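Local structure of aminotransferase TlmJ (Streptoalloteichus hindustanus, 5UID) at residues 101-105 / 117-121; 153-159 / 175-181; 109-113 / 131-137. The protein probably catalyses pyridoxal phosphate-dependent transamination in natural-product biosynthesis, as a member of the DegT/DnrJ/EryC1 aminotransferase family. All coordinates share one frame; numbering follows the deposited sequence.

Interaction 1. Residues 101-105 / 117-121; sequences PVFCD and HVAEK
D105 and H117 are where the two backbones come nearest, with D105 CA 5.7 Å from H117 CA, at the point where strand 100-104 has just ended and helix 115-119 passes beside it. One ordered water joins the two segments here: it accepts from D105 N and donates to H117 O. The backbone of D105 lies against one face of the H117 imidazole. D105 CB stands over the ring, 4.0 Å from the H117 centroid and 15° off the ring normal, in a CH-pi contact. H117 CB meets D105 O at 3.4 Å. The D105 carboxylate turns to other partners and accepts from the backbone nitrogens of G347 and A348. That anchors the aspartate from the side of helix 346-354.

C104 points toward the helix. Its CB sits 3.4 Å from H117 O, and its SG reaches V118 CG2 at 4.2 Å. K121 closes the other end of the contact by passing its aliphatic chain across the strand. CG is anti to the carbonyl carbon (chi1 -59°), and a bend at chi2 (-61°) turns the chain past C104 toward F103 O. K121 CG then packs on C104 CB at 3.6 Å, and K121 CE lies 3.4 Å from F103 O. The base of the same side chain covers V102, with K121 CB 3.8 Å from V102 CG1. K121 also touches V81 of the next strand. F103 faces the other way and packs on A91 of helix 88-95. Strand 100-104 bonds to strand 79-83 and is outermost in the chain's sheet. The helix packed on it belongs to the beta-alpha-beta crossover to strand 126-132, within the large domain typical of fold type I aminotransferases.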
ATOM      1  N   PRO A 101     -21.466   9.616  -3.153  1.00 30.94           N
ATOM      2  CA  PRO A 101     -20.724  10.579  -3.983  1.00 30.57           C
ATOM      3  C   PRO A 101     -21.689  11.360  -4.865  1.00 32.32           C
ATOM      4  O   PRO A 101     -22.446  10.777  -5.643  1.00 35.38           O
ATOM      5  CB  PRO A 101     -19.790   9.691  -4.817  1.00 28.87           C
ATOM      6  CG  PRO A 101     -19.841   8.327  -4.176  1.00 33.08           C
ATOM      7  CD  PRO A 101     -21.190   8.225  -3.540  1.00 30.08           C
ATOM      8  N   VAL A 102     -21.656  12.683  -4.742  1.00 32.72           N
ATOM      9  CA  VAL A 102     -22.537  13.571  -5.494  1.00 33.04           C
ATOM     10  C   VAL A 102     -21.687  14.284  -6.536  1.00 32.10           C
ATOM     11  O   VAL A 102     -20.906  15.184  -6.205  1.00 30.08           O
ATOM     12  CB  VAL A 102     -23.257  14.570  -4.578  1.00 33.41           C
ATOM     13  CG1 VAL A 102     -24.121  15.514  -5.403  1.00 41.55           C
ATOM     14  CG2 VAL A 102     -24.101  13.828  -3.553  1.00 32.63           C
ATOM     15  N   PHE A 103     -21.841  13.890  -7.797  1.00 32.91           N
ATOM     16  CA  PHE A 103     -20.977  14.394  -8.854  1.00 30.63           C
ATOM     17  C   PHE A 103     -21.457  15.746  -9.367  1.00 31.65           C
ATOM     18  O   PHE A 103     -22.657  15.970  -9.555  1.00 36.20           O
ATOM     19  CB  PHE A 103     -20.907  13.390 -10.006  1.00 33.35           C
ATOM     20  CG  PHE A 103     -20.315  12.065  -9.614  1.00 31.94           C
ATOM     21  CD1 PHE A 103     -18.976  11.965  -9.279  1.00 30.93           C
ATOM     22  CD2 PHE A 103     -21.098  10.922  -9.585  1.00 34.69           C
ATOM     23  CE1 PHE A 103     -18.427  10.748  -8.915  1.00 30.59           C
ATOM     24  CE2 PHE A 103     -20.556   9.701  -9.225  1.00 30.09           C
ATOM     25  CZ  PHE A 103     -19.220   9.615  -8.888  1.00 29.78           C
ATOM     26  N   CYS A 104     -20.507  16.650  -9.592  1.00 25.60           N
ATOM     27  CA  CYS A 104     -20.789  17.954 -10.171  1.00 32.28           C
ATOM     28  C   CYS A 104     -20.150  18.058 -11.550  1.00 27.13           C
ATOM     29  O   CYS A 104     -19.261  17.282 -11.913  1.00 34.39           O
ATOM     30  CB  CYS A 104     -20.290  19.088  -9.265  1.00 34.87           C
ATOM     31  SG  CYS A 104     -18.496  19.314  -9.228  1.00 35.66           S
ATOM     32  N   ASP A 105     -20.619  19.035 -12.320  1.00 26.16           N
ATOM     33  CA  ASP A 105     -20.181  19.213 -13.694  1.00 30.45           C
ATOM     34  C   ASP A 105     -18.811  19.891 -13.737  1.00 32.75           C
ATOM     35  O   ASP A 105     -18.247  20.288 -12.712  1.00 33.06           O
ATOM     36  CB  ASP A 105     -21.218  20.016 -14.474  1.00 32.24           C
ATOM     37  CG  ASP A 105     -21.325  19.575 -15.917  1.00 38.73           C
ATOM     38  OD1 ASP A 105     -20.406  18.870 -16.388  1.00 39.21           O
ATOM     39  OD2 ASP A 105     -22.323  19.930 -16.578  1.00 37.61           O
ATOM     40  N   HIS A 117     -20.303  25.195 -10.196  1.00 37.93           N
ATOM     41  CA  HIS A 117     -20.615  23.779 -10.372  1.00 39.52           C
ATOM     42  C   HIS A 117     -20.660  23.051  -9.034  1.00 38.86           C
ATOM     43  O   HIS A 117     -21.553  22.227  -8.799  1.00 32.56           O
ATOM     44  CB  HIS A 117     -19.591  23.128 -11.302  1.00 28.27           C
ATOM     45  CG  HIS A 117     -19.775  23.483 -12.745  1.00 35.23           C
ATOM     46  ND1 HIS A 117     -18.724  23.577 -13.631  1.00 35.55           N
ATOM     47  CD2 HIS A 117     -20.893  23.763 -13.456  1.00 35.61           C
ATOM     48  CE1 HIS A 117     -19.185  23.904 -14.825  1.00 32.37           C
ATOM     49  NE2 HIS A 117     -20.499  24.020 -14.747  1.00 33.01           N
ATOM     50  N   VAL A 118     -19.704  23.337  -8.150  1.00 40.76           N
ATOM     51  CA  VAL A 118     -19.700  22.709  -6.833  1.00 35.74           C
ATOM     52  C   VAL A 118     -20.898  23.179  -6.016  1.00 34.22           C
ATOM     53  O   VAL A 118     -21.571  22.375  -5.359  1.00 32.73           O
ATOM     54  CB  VAL A 118     -18.372  22.998  -6.107  1.00 29.09           C
ATOM     55  CG1 VAL A 118     -18.341  22.300  -4.752  1.00 28.16           C
ATOM     56  CG2 VAL A 118     -17.194  22.564  -6.963  1.00 30.15           C
ATOM     57  N   ALA A 119     -21.191  24.482  -6.057  1.00 39.68           N
ATOM     58  CA  ALA A 119     -22.281  25.030  -5.254  1.00 45.59           C
ATOM     59  C   ALA A 119     -23.626  24.422  -5.628  1.00 46.28           C
ATOM     60  O   ALA A 119     -24.488  24.244  -4.759  1.00 48.08           O
ATOM     61  CB  ALA A 119     -22.331  26.551  -5.403  1.00 36.77           C
ATOM     62  N   GLU A 120     -23.824  24.090  -6.906  1.00 44.77           N
ATOM     63  CA  GLU A 120     -25.100  23.536  -7.341  1.00 48.56           C
ATOM     64  C   GLU A 120     -25.365  22.156  -6.753  1.00 38.77           C
ATOM     65  O   GLU A 120     -26.518  21.713  -6.739  1.00 41.83           O
ATOM     66  CB  GLU A 120     -25.152  23.473  -8.870  1.00 60.61           C
ATOM     67  CG  GLU A 120     -26.554  23.299  -9.435  1.00 76.06           C
ATOM     68  CD  GLU A 120     -26.552  23.030 -10.927  1.00 87.98           C
ATOM     69  OE1 GLU A 120     -25.454  22.946 -11.517  1.00 89.58           O
ATOM     70  OE2 GLU A 120     -27.651  22.900 -11.508  1.00 92.74           O
ATOM     71  N   LYS A 121     -24.334  21.472  -6.265  1.00 36.60           N
ATOM     72  CA  LYS A 121     -24.489  20.157  -5.662  1.00 35.21           C
ATOM     73  C   LYS A 121     -24.354  20.176  -4.147  1.00 36.70           C
ATOM     74  O   LYS A 121     -24.511  19.129  -3.512  1.00 36.06           O
ATOM     75  CB  LYS A 121     -23.474  19.178  -6.262  1.00 29.65           C
ATOM     76  CG  LYS A 121     -23.597  19.005  -7.768  1.00 34.57           C
ATOM     77  CD  LYS A 121     -24.958  18.447  -8.153  1.00 35.50           C
ATOM     78  CE  LYS A 121     -25.094  18.311  -9.661  1.00 32.23           C
ATOM     79  NZ  LYS A 121     -26.439  17.802 -10.045  1.00 38.45           N
TER
HETATM   80  O   HOH W   1     -22.631  20.657 -11.078  1.00 28.54           O

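Interaction 2. Residues 153-159 / 175-181; sequences VPLVEDS and LGDVGVW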
ATOM      1  N   VAL A 153     -17.701  23.559   4.863  1.00 44.07           N
ATOM      2  CA  VAL A 153     -17.522  22.211   4.331  1.00 37.96           C
ATOM      3  C   VAL A 153     -16.027  21.960   4.145  1.00 38.87           C
ATOM      4  O   VAL A 153     -15.353  22.779   3.507  1.00 40.53           O
ATOM      5  CB  VAL A 153     -18.274  22.029   3.000  1.00 32.42           C
ATOM      6  CG1 VAL A 153     -17.921  20.697   2.366  1.00 30.40           C
ATOM      7  CG2 VAL A 153     -19.780  22.136   3.231  1.00 36.61           C
ATOM      8  N   PRO A 154     -15.483  20.872   4.685  1.00 34.97           N
ATOM      9  CA  PRO A 154     -14.063  20.575   4.464  1.00 31.81           C
ATOM     10  C   PRO A 154     -13.773  20.317   2.992  1.00 34.99           C
ATOM     11  O   PRO A 154     -14.549  19.665   2.289  1.00 32.57           O
ATOM     12  CB  PRO A 154     -13.824  19.321   5.315  1.00 28.55           C
ATOM     13  CG  PRO A 154     -14.925  19.327   6.326  1.00 36.84           C
ATOM     14  CD  PRO A 154     -16.106  19.930   5.628  1.00 38.04           C
ATOM     15  N   LEU A 155     -12.641  20.838   2.529  1.00 35.65           N
ATOM     16  CA  LEU A 155     -12.213  20.695   1.144  1.00 33.79           C
ATOM     17  C   LEU A 155     -10.988  19.794   1.087  1.00 38.82           C
ATOM     18  O   LEU A 155      -9.981  20.066   1.750  1.00 36.17           O
ATOM     19  CB  LEU A 155     -11.902  22.057   0.524  1.00 33.19           C
ATOM     20  CG  LEU A 155     -11.324  22.001  -0.889  1.00 30.80           C
ATOM     21  CD1 LEU A 155     -12.320  21.371  -1.847  1.00 25.50           C
ATOM     22  CD2 LEU A 155     -10.921  23.392  -1.360  1.00 35.67           C
ATOM     23  N   VAL A 156     -11.075  18.730   0.293  1.00 32.54           N
ATOM     24  CA  VAL A 156      -9.972  17.802   0.076  1.00 26.00           C
ATOM     25  C   VAL A 156      -9.459  18.000  -1.342  1.00 27.68           C
ATOM     26  O   VAL A 156     -10.239  17.979  -2.301  1.00 24.26           O
ATOM     27  CB  VAL A 156     -10.405  16.343   0.307  1.00 29.76           C
ATOM     28  CG1 VAL A 156      -9.233  15.401   0.073  1.00 25.62           C
ATOM     29  CG2 VAL A 156     -10.959  16.170   1.714  1.00 28.52           C
ATOM     30  N   GLU A 157      -8.152  18.197  -1.475  1.00 26.16           N
ATOM     31  CA  GLU A 157      -7.518  18.420  -2.768  1.00 30.91           C
ATOM     32  C   GLU A 157      -6.786  17.154  -3.196  1.00 31.01           C
ATOM     33  O   GLU A 157      -5.760  16.794  -2.609  1.00 26.46           O
ATOM     34  CB  GLU A 157      -6.551  19.598  -2.706  1.00 26.16           C
ATOM     35  CG  GLU A 157      -7.206  20.961  -2.782  1.00 30.14           C
ATOM     36  CD  GLU A 157      -6.183  22.072  -2.724  1.00 31.68           C
ATOM     37  OE1 GLU A 157      -5.982  22.640  -1.629  1.00 30.32           O
ATOM     38  OE2 GLU A 157      -5.557  22.353  -3.769  1.00 29.95           O
ATOM     39  N   ASP A 158      -7.311  16.484  -4.217  1.00 27.64           N
ATOM     40  CA  ASP A 158      -6.566  15.423  -4.890  1.00 32.91           C
ATOM     41  C   ASP A 158      -5.565  16.120  -5.804  1.00 27.09           C
ATOM     42  O   ASP A 158      -5.872  16.489  -6.938  1.00 27.91           O
ATOM     43  CB  ASP A 158      -7.501  14.491  -5.657  1.00 26.76           C
ATOM     44  CG  ASP A 158      -6.773  13.304  -6.277  1.00 28.73           C
ATOM     45  OD1 ASP A 158      -5.523  13.290  -6.271  1.00 27.35           O
ATOM     46  OD2 ASP A 158      -7.454  12.376  -6.771  1.00 25.51           O
ATOM     47  N   SER A 159      -4.349  16.310  -5.294  1.00 20.61           N
ATOM     48  CA  SER A 159      -3.302  17.041  -5.993  1.00 23.09           C
ATOM     49  C   SER A 159      -2.382  16.133  -6.807  1.00 25.87           C
ATOM     50  O   SER A 159      -1.239  16.516  -7.087  1.00 29.71           O
ATOM     51  CB  SER A 159      -2.481  17.854  -4.990  1.00 25.21           C
ATOM     52  OG  SER A 159      -3.336  18.577  -4.122  1.00 30.78           O
ATOM     53  N   LEU A 175      -4.516  24.781  -0.088  1.00 27.11           N
ATOM     54  CA  LEU A 175      -5.562  25.790   0.028  1.00 30.57           C
ATOM     55  C   LEU A 175      -6.801  25.268   0.737  1.00 29.73           C
ATOM     56  O   LEU A 175      -7.521  26.050   1.367  1.00 32.09           O
ATOM     57  CB  LEU A 175      -5.949  26.318  -1.356  1.00 34.14           C
ATOM     58  CG  LEU A 175      -5.087  27.427  -1.968  1.00 42.80           C
ATOM     59  CD1 LEU A 175      -3.698  26.927  -2.337  1.00 43.00           C
ATOM     60  CD2 LEU A 175      -5.786  28.022  -3.181  1.00 49.38           C
ATOM     61  N   GLY A 176      -7.070  23.972   0.646  1.00 35.61           N
ATOM     62  CA  GLY A 176      -8.175  23.355   1.346  1.00 33.79           C
ATOM     63  C   GLY A 176      -7.765  22.872   2.719  1.00 33.10           C
ATOM     64  O   GLY A 176      -6.771  23.316   3.296  1.00 34.04           O
ATOM     65  N   ASP A 177      -8.546  21.933   3.245  1.00 34.45           N
ATOM     66  CA  ASP A 177      -8.269  21.363   4.556  1.00 30.69           C
ATOM     67  C   ASP A 177      -7.313  20.179   4.482  1.00 32.70           C
ATOM     68  O   ASP A 177      -6.480  20.000   5.378  1.00 31.16           O
ATOM     69  CB  ASP A 177      -9.579  20.946   5.226  1.00 34.28           C
ATOM     70  CG  ASP A 177     -10.486  22.128   5.508  1.00 38.53           C
ATOM     71  OD1 ASP A 177     -10.227  22.861   6.485  1.00 43.12           O
ATOM     72  OD2 ASP A 177     -11.444  22.339   4.737  1.00 43.26           O
ATOM     73  N   VAL A 178      -7.413  19.366   3.432  1.00 27.28           N
ATOM     74  CA  VAL A 178      -6.555  18.202   3.250  1.00 28.35           C
ATOM     75  C   VAL A 178      -6.052  18.183   1.814  1.00 29.80           C
ATOM     76  O   VAL A 178      -6.801  18.480   0.877  1.00 31.17           O
ATOM     77  CB  VAL A 178      -7.292  16.886   3.581  1.00 26.36           C
ATOM     78  CG1 VAL A 178      -6.348  15.694   3.447  1.00 23.72           C
ATOM     79  CG2 VAL A 178      -7.901  16.937   4.984  1.00 24.27           C
ATOM     80  N   GLY A 179      -4.781  17.844   1.645  1.00 22.27           N
ATOM     81  CA  GLY A 179      -4.204  17.615   0.328  1.00 23.72           C
ATOM     82  C   GLY A 179      -3.621  16.217   0.245  1.00 25.41           C
ATOM     83  O   GLY A 179      -3.061  15.714   1.221  1.00 25.22           O
ATOM     84  N   VAL A 180      -3.773  15.587  -0.920  1.00 27.57           N
ATOM     85  CA  VAL A 180      -3.251  14.248  -1.170  1.00 28.44           C
ATOM     86  C   VAL A 180      -2.473  14.264  -2.479  1.00 30.03           C
ATOM     87  O   VAL A 180      -2.913  14.865  -3.466  1.00 35.72           O
ATOM     88  CB  VAL A 180      -4.374  13.188  -1.222  1.00 29.02           C
ATOM     89  CG1 VAL A 180      -3.803  11.804  -0.968  1.00 20.24           C
ATOM     90  CG2 VAL A 180      -5.485  13.512  -0.226  1.00 30.85           C
ATOM     91  N   TRP A 181      -1.320  13.601  -2.487  1.00 22.91           N
ATOM     92  CA  TRP A 181      -0.471  13.502  -3.665  1.00 21.67           C
ATOM     93  C   TRP A 181      -0.215  12.040  -4.001  1.00 25.72           C
ATOM     94  O   TRP A 181      -0.296  11.159  -3.141  1.00 22.62           O
ATOM     95  CB  TRP A 181       0.871  14.216  -3.455  1.00 20.63           C
ATOM     96  CG  TRP A 181       0.769  15.706  -3.417  1.00 24.72           C
ATOM     97  CD1 TRP A 181       1.071  16.573  -4.424  1.00 27.19           C
ATOM     98  CD2 TRP A 181       0.335  16.506  -2.314  1.00 21.61           C
ATOM     99  NE1 TRP A 181       0.852  17.866  -4.017  1.00 24.01           N
ATOM    100  CE2 TRP A 181       0.399  17.853  -2.724  1.00 29.55           C
ATOM    101  CE3 TRP A 181      -0.104  16.215  -1.020  1.00 24.63           C
ATOM    102  CZ2 TRP A 181       0.039  18.905  -1.887  1.00 32.41           C
ATOM    103  CZ3 TRP A 181      -0.459  17.259  -0.192  1.00 31.01           C
ATOM    104  CH2 TRP A 181      -0.387  18.588  -0.628  1.00 33.01           C
TER
HETATM  105  O   HOH W   2     -13.415  24.202   3.936  1.00 35.91           O
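Strands 155-158 and 178-181 pair in parallel, 15° between their directions, inside the mixed seven-stranded sheet of the fold type I aminotransferase. E157 N donates to V178 O at 2.7 Å and V180 N to E157 O at 2.9 Å. L155 O takes two donors, D177 N and V178 N. D177 extends the ladder with its side chain: OD2 accepts L155 N at 2.9 Å through its anti lone pair. V156, V178 and V180 share the sheet face packed by helix 61-72, and V156 CG2 lies 4.2 Å from V178 CB.

On the other face, E157 runs extended beyond CG (chi2 -180°). Its OE1 grips the turn, accepting G176 N at 2.9 Å and, weakly, L175 N. Its OE2 takes G173 N.

At the far end, S159 CB stands over the five-membered ring of W181, 3.7 Å from its centroid and 20° off the normal. Replacing W181 by alanine removes the indole, and is likely to leave S159 CB without the face beneath it and F44 without its edge-to-face partner. The backbone closes the pairing here, S159 N donating to V180 O at 2.7 Å.

Interaction 3. Residues 109-113 / 131-137; sequences ATLNP and VLHYGGY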
ATOM      1  N   ALA A 109     -13.812  23.028 -21.463  1.00 31.89           N
ATOM      2  CA  ALA A 109     -12.535  23.486 -22.003  1.00 30.06           C
ATOM      3  C   ALA A 109     -11.366  23.077 -21.117  1.00 31.38           C
ATOM      4  O   ALA A 109     -10.275  22.794 -21.626  1.00 33.84           O
ATOM      5  CB  ALA A 109     -12.552  25.005 -22.186  1.00 31.89           C
ATOM      6  N   THR A 110     -11.568  23.035 -19.801  1.00 27.85           N
ATOM      7  CA  THR A 110     -10.500  22.742 -18.860  1.00 29.05           C
ATOM      8  C   THR A 110     -10.683  21.428 -18.116  1.00 27.78           C
ATOM      9  O   THR A 110      -9.737  20.972 -17.466  1.00 29.32           O
ATOM     10  CB  THR A 110     -10.371  23.875 -17.831  1.00 34.97           C
ATOM     11  OG1 THR A 110     -11.572  23.947 -17.053  1.00 33.19           O
ATOM     12  CG2 THR A 110     -10.141  25.206 -18.528  1.00 37.40           C
ATOM     13  N   LEU A 111     -11.870  20.819 -18.184  1.00 26.13           N
ATOM     14  CA  LEU A 111     -12.212  19.605 -17.442  1.00 30.69           C
ATOM     15  C   LEU A 111     -12.084  19.793 -15.930  1.00 30.89           C
ATOM     16  O   LEU A 111     -11.938  18.817 -15.187  1.00 29.11           O
ATOM     17  CB  LEU A 111     -11.378  18.403 -17.910  1.00 25.35           C
ATOM     18  CG  LEU A 111     -11.696  17.885 -19.320  1.00 29.46           C
ATOM     19  CD1 LEU A 111     -10.996  18.698 -20.402  1.00 29.43           C
ATOM     20  CD2 LEU A 111     -11.360  16.402 -19.456  1.00 28.43           C
ATOM     21  N   ASN A 112     -12.140  21.042 -15.461  1.00 28.74           N
ATOM     22  CA  ASN A 112     -12.175  21.397 -14.053  1.00 29.93           C
ATOM     23  C   ASN A 112     -13.535  21.986 -13.694  1.00 32.40           C
ATOM     24  O   ASN A 112     -14.180  22.629 -14.530  1.00 30.13           O
ATOM     25  CB  ASN A 112     -11.086  22.416 -13.690  1.00 31.45           C
ATOM     26  CG  ASN A 112      -9.795  21.761 -13.230  1.00 34.70           C
ATOM     27  OD1 ASN A 112      -9.801  20.651 -12.694  1.00 36.07           O
ATOM     28  ND2 ASN A 112      -8.679  22.453 -13.428  1.00 25.79           N
ATOM     29  N   PRO A 113     -14.005  21.774 -12.471  1.00 29.68           N
ATOM     30  CA  PRO A 113     -15.261  22.393 -12.049  1.00 28.01           C
ATOM     31  C   PRO A 113     -15.048  23.822 -11.580  1.00 34.01           C
ATOM     32  O   PRO A 113     -14.000  24.178 -11.035  1.00 31.79           O
ATOM     33  CB  PRO A 113     -15.717  21.498 -10.893  1.00 26.94           C
ATOM     34  CG  PRO A 113     -14.436  21.016 -10.300  1.00 28.30           C
ATOM     35  CD  PRO A 113     -13.476  20.850 -11.453  1.00 25.48           C
ATOM     36  N   VAL A 131     -11.727  17.868  -4.966  1.00 25.44           N
ATOM     37  CA  VAL A 131     -11.433  18.441  -6.270  1.00 24.98           C
ATOM     38  C   VAL A 131     -10.010  18.057  -6.655  1.00 27.71           C
ATOM     39  O   VAL A 131      -9.162  17.800  -5.795  1.00 26.32           O
ATOM     40  CB  VAL A 131     -11.624  19.977  -6.268  1.00 37.89           C
ATOM     41  CG1 VAL A 131     -10.473  20.668  -5.549  1.00 34.55           C
ATOM     42  CG2 VAL A 131     -11.783  20.505  -7.681  1.00 49.74           C
ATOM     43  N   LEU A 132      -9.759  17.984  -7.956  1.00 25.28           N
ATOM     44  CA  LEU A 132      -8.413  17.832  -8.485  1.00 25.43           C
ATOM     45  C   LEU A 132      -8.059  19.064  -9.311  1.00 25.75           C
ATOM     46  O   LEU A 132      -8.852  19.999  -9.449  1.00 27.12           O
ATOM     47  CB  LEU A 132      -8.277  16.540  -9.302  1.00 25.32           C
ATOM     48  CG  LEU A 132      -9.261  16.188 -10.421  1.00 31.51           C
ATOM     49  CD1 LEU A 132      -8.979  16.956 -11.709  1.00 25.60           C
ATOM     50  CD2 LEU A 132      -9.228  14.686 -10.675  1.00 32.08           C
ATOM     51  N   HIS A 133      -6.847  19.060  -9.853  1.00 29.47           N
ATOM     52  CA  HIS A 133      -6.319  20.170 -10.643  1.00 28.75           C
ATOM     53  C   HIS A 133      -5.981  19.605 -12.018  1.00 27.12           C
ATOM     54  O   HIS A 133      -4.838  19.212 -12.265  1.00 23.09           O
ATOM     55  CB  HIS A 133      -5.099  20.794  -9.964  1.00 29.89           C
ATOM     56  CG  HIS A 133      -5.228  20.910  -8.477  1.00 30.33           C
ATOM     57  ND1 HIS A 133      -4.734  19.958  -7.611  1.00 30.24           N
ATOM     58  CD2 HIS A 133      -5.803  21.862  -7.703  1.00 28.91           C
ATOM     59  CE1 HIS A 133      -4.994  20.319  -6.368  1.00 31.68           C
ATOM     60  NE2 HIS A 133      -5.643  21.471  -6.395  1.00 30.84           N
ATOM     61  N   TYR A 134      -6.974  19.578 -12.909  1.00 25.86           N
ATOM     62  CA  TYR A 134      -6.870  18.779 -14.125  1.00 28.89           C
ATOM     63  C   TYR A 134      -5.641  19.156 -14.937  1.00 29.88           C
ATOM     64  O   TYR A 134      -5.454  20.323 -15.300  1.00 28.24           O
ATOM     65  CB  TYR A 134      -8.127  18.924 -14.980  1.00 24.92           C
ATOM     66  CG  TYR A 134      -8.115  17.966 -16.149  1.00 24.58           C
ATOM     67  CD1 TYR A 134      -8.597  16.671 -16.014  1.00 22.62           C
ATOM     68  CD2 TYR A 134      -7.584  18.343 -17.378  1.00 27.34           C
ATOM     69  CE1 TYR A 134      -8.571  15.786 -17.077  1.00 23.17           C
ATOM     70  CE2 TYR A 134      -7.554  17.465 -18.444  1.00 27.88           C
ATOM     71  CZ  TYR A 134      -8.048  16.187 -18.287  1.00 24.05           C
ATOM     72  OH  TYR A 134      -8.020  15.312 -19.348  1.00 27.40           O
ATOM     73  N   GLY A 135      -4.807  18.157 -15.218  1.00 21.75           N
ATOM     74  CA  GLY A 135      -3.611  18.339 -16.010  1.00 28.05           C
ATOM     75  C   GLY A 135      -2.526  19.164 -15.363  1.00 22.53           C
ATOM     76  O   GLY A 135      -1.491  19.400 -16.000  1.00 26.82           O
ATOM     77  N   GLY A 136      -2.712  19.594 -14.117  1.00 24.78           N
ATOM     78  CA  GLY A 136      -1.823  20.523 -13.463  1.00 23.79           C
ATOM     79  C   GLY A 136      -2.373  21.930 -13.353  1.00 28.93           C
ATOM     80  O   GLY A 136      -1.861  22.720 -12.551  1.00 28.49           O
ATOM     81  N   TYR A 137      -3.389  22.259 -14.141  1.00 33.21           N
ATOM     82  CA  TYR A 137      -4.057  23.551 -14.030  1.00 29.94           C
ATOM     83  C   TYR A 137      -4.812  23.615 -12.712  1.00 33.15           C
ATOM     84  O   TYR A 137      -5.667  22.755 -12.458  1.00 29.46           O
ATOM     85  CB  TYR A 137      -5.026  23.760 -15.189  1.00 29.34           C
ATOM     86  CG  TYR A 137      -4.409  24.246 -16.480  1.00 29.35           C
ATOM     87  CD1 TYR A 137      -3.250  23.673 -16.985  1.00 25.33           C
ATOM     88  CD2 TYR A 137      -5.010  25.266 -17.211  1.00 26.65           C
ATOM     89  CE1 TYR A 137      -2.693  24.115 -18.176  1.00 26.38           C
ATOM     90  CE2 TYR A 137      -4.464  25.712 -18.398  1.00 36.87           C
ATOM     91  CZ  TYR A 137      -3.305  25.135 -18.878  1.00 37.35           C
ATOM     92  OH  TYR A 137      -2.761  25.582 -20.063  1.00 33.40           O
TER
HETATM   93  O   HOH W   3      -7.537  22.456 -16.728  1.00 33.76           O
HETATM   94  O   HOH W   4     -11.223  18.860 -10.336  1.00 28.14           O
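L111 and Y134 form the tight part of this contact. L111 CB sits almost on the axis of the Y134 ring, 3.6 Å from the centroid and 6° off the normal, as a CH-pi contact over the face. L111 CD2 reaches further along the same ring, to 3.5 Å from Y134 CZ. With chi1 at -173°, CG trans to the main-chain nitrogen, the phenol of Y134 comes under L111. The Y134 hydroxyl bonds to the carbonyl of R329, which holds the far end of the side chain.

N112 is the polar clamp. Its OD1 accepts Y134 N at 3.0 Å along a fairly straight N-H, with the donor tilted a little from the carbonyl plane. Its ND2 donates to Y137 O at 3.2 Å, a less direct bond that meets this oxygen from above its carbonyl plane. The buried amide therefore ties down two points of the turn at 134-137, and its plane stands 88° from that of the Y134 ring. On the strand side of N112, a water accepts from L132 N at 2.9 Å. Next to it, P113 CG packs on V131 CG2 at 3.8 Å.

The looser side is at T110 and Y137, both partly exposed. Here water fills in for direct bonding: one molecule donates to T110 O at 2.8 Å and, weakly, to Y134 O. T110 OG1 accepts only a weak bond from N112 N of its own loop.

The 109-113 loop lies between strand 100-104 and helix 115-119, and it packs against the 131-137 segment, which includes the last part of strand 126-132. W304 of strand 303-306 meets the rings of Y134 and Y137 edge-to-face, and strand 355-358 adds C357 against Y134 and T355 against L111.

In the fold
All three contacts reach one sheet. Interaction 1 lies at its outer strand, interaction 2 deeper in it, with centres 16 Å apart and no touch. Interaction 3 meets both. P113 CB packs 3.3 Å from D105 O of interaction 1. Toward interaction 2, V131 O probably accepts D158 N at 2.8 Å, as strands 126-132 and 155-158 are neighbours. H133 NE2 is probably bonded to E157 OE2, also at 2.8 Å. D158 OD2 of interaction 2 lies close to the pyridine N1 of the pyridoxal-lysine at position 187, whose role as catalytic proton acceptor is predicted. The W181 side chain is about 14 Å from a separate bound pyridoxal phosphate, whose pocket includes D193 and N248.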